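Side-chain contact in StiE protein (Stigmatella aurantiaca, PDB 6ECX), which contains an O-methyltransferase domain, the piece described here, which binds S-adenosylmethionine within a multifunctional polyketide synthase: residues A[68-71]-A[72-75]. Sequence-based numbering, arbitrary orientation.
Sequences RLAV and AQRE
The carbonyl oxygen of Ala-70 is gripped by two consecutive backbone amides: Arg-74 N gives Ala-70 O a nearly straight bond of 3.0 Å, N-H...O angle 167°, while Gln-73 N adds a weak one. The guanidinium of Arg-74 lies over the same oxygen, one face turned to Ala-70 O with 3.8 Å between the plane and that atom, so the group covers the carbonyl without bonding to it. A bend at chi3 (-77°) folds the arginine back toward the start of the helix, where its NH1 reaches Ala-70 CB at 3.8 Å and its NH2 crosses to Val-71 CG2 at the same distance.

The same Gln-73 N-H is shared: its main bond goes to Leu-69 O at 2.9 Å. With CG beside its own backbone N (chi1 -72°), Gln-73 leans over the preceding turn; its CG comes within 3.3 Å of Leu-69 O, and its CD crosses the leucine side chain at CG, 4.0 Å away. The amide's NE2 is held by Thr-39 O, and Leu-69 packs on Trp-52, Thr-55 and Val-56 of helix 52-57. Arg-68 NH1 comes to 4.1 Å from Ala-72 CB, the methyl lying oblique to the guanidinium, which also makes a cation-pi contact with Phe-43, a residue that Ala-72 touches too. Glu-75 N makes the next backbone hydrogen bond, to Val-71 O, while its carboxylate leads away to a salt bridge with Arg-78 and a hydrogen bond with Tyr-315 OH.

Gln-73 lies near Arg-77 and Leu-38, both S-adenosylmethionine-binding residues, and its side chain is about 7 Å from the bound cofactor. The arrangement is the i+4 to i hydrogen bonding of an alpha-helix, with side chains four residues apart meeting along it, here in helix 64-80, which borders the cofactor pocket of a Rossmann-like methyltransferase fold.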
loop_
_atom_site.group_PDB
_atom_site.type_symbol
_atom_site.label_atom_id
_atom_site.label_comp_id
_atom_site.label_asym_id
_atom_site.label_seq_id
_atom_site.Cartn_x
_atom_site.Cartn_y
_atom_site.Cartn_z
ATOM N N ARG A 68 2.730 19.382 -2.740
ATOM C CA ARG A 68 2.537 18.633 -3.981
ATOM C C ARG A 68 2.623 17.132 -3.734
ATOM O O ARG A 68 1.831 16.359 -4.282
ATOM C CB ARG A 68 3.562 19.062 -5.029
ATOM C CG ARG A 68 3.370 18.443 -6.401
ATOM C CD ARG A 68 2.033 18.836 -7.019
ATOM N NE ARG A 68 1.870 18.262 -8.354
ATOM C CZ ARG A 68 1.223 17.129 -8.601
ATOM N NH1 ARG A 68 0.673 16.454 -7.598
ATOM N NH2 ARG A 68 1.123 16.672 -9.844
ATOM N N LEU A 69 3.574 16.706 -2.900
ATOM C CA LEU A 69 3.654 15.294 -2.545
ATOM C C LEU A 69 2.410 14.848 -1.776
ATOM O O LEU A 69 1.885 13.751 -2.010
ATOM C CB LEU A 69 4.925 15.037 -1.742
ATOM C CG LEU A 69 5.119 13.603 -1.260
ATOM C CD1 LEU A 69 5.085 12.629 -2.429
ATOM C CD2 LEU A 69 6.436 13.504 -0.499
ATOM N N ALA A 70 1.911 15.691 -0.867
ATOM C CA ALA A 70 0.694 15.338 -0.136
ATOM C C ALA A 70 -0.486 15.175 -1.084
ATOM O O ALA A 70 -1.280 14.236 -0.945
ATOM C CB ALA A 70 0.388 16.389 0.930
ATOM N N VAL A 71 -0.606 16.073 -2.065
ATOM C CA VAL A 71 -1.656 15.958 -3.074
ATOM C C VAL A 71 -1.565 14.614 -3.784
ATOM O O VAL A 71 -2.567 13.904 -3.947
ATOM C CB VAL A 71 -1.562 17.129 -4.070
ATOM C CG1 VAL A 71 -2.422 16.866 -5.299
ATOM C CG2 VAL A 71 -1.966 18.427 -3.396
ATOM N N ALA A 72 -0.358 14.243 -4.219
ATOM C CA ALA A 72 -0.198 13.011 -4.983
ATOM C C ALA A 72 -0.436 11.778 -4.126
ATOM O O ALA A 72 -0.773 10.712 -4.656
ATOM C CB ALA A 72 1.198 12.951 -5.610
ATOM N N GLN A 73 -0.231 11.889 -2.814
ATOM C CA GLN A 73 -0.504 10.767 -1.930
ATOM C C GLN A 73 -2.001 10.600 -1.716
ATOM O O GLN A 73 -2.498 9.468 -1.662
ATOM C CB GLN A 73 0.211 10.957 -0.591
ATOM C CG GLN A 73 1.735 10.780 -0.669
ATOM C CD GLN A 73 2.439 11.216 0.605
ATOM O OE1 GLN A 73 2.134 12.269 1.161
ATOM N NE2 GLN A 73 3.375 10.400 1.080
ATOM N N ARG A 74 -2.725 11.716 -1.575
ATOM C CA ARG A 74 -4.180 11.652 -1.524
ATOM C C ARG A 74 -4.752 11.086 -2.822
ATOM O O ARG A 74 -5.736 10.333 -2.802
ATOM C CB ARG A 74 -4.755 13.037 -1.232
ATOM C CG ARG A 74 -4.557 13.469 0.209
ATOM C CD ARG A 74 -5.381 14.701 0.547
ATOM N NE ARG A 74 -4.789 15.922 0.011
ATOM C CZ ARG A 74 -3.812 16.598 0.610
ATOM N NH1 ARG A 74 -3.313 16.169 1.762
ATOM N NH2 ARG A 74 -3.331 17.697 0.054
ATOM N N GLU A 75 -4.134 11.418 -3.955
ATOM C CA GLU A 75 -4.599 10.893 -5.235
ATOM C C GLU A 75 -4.401 9.379 -5.331
ATOM O O GLU A 75 -5.258 8.665 -5.865
ATOM C CB GLU A 75 -3.873 11.610 -6.372
ATOM C CG GLU A 75 -4.102 11.013 -7.756
ATOM C CD GLU A 75 -5.524 11.185 -8.273
ATOM O OE1 GLU A 75 -6.349 11.839 -7.594
ATOM O OE2 GLU A 75 -5.806 10.659 -9.375
#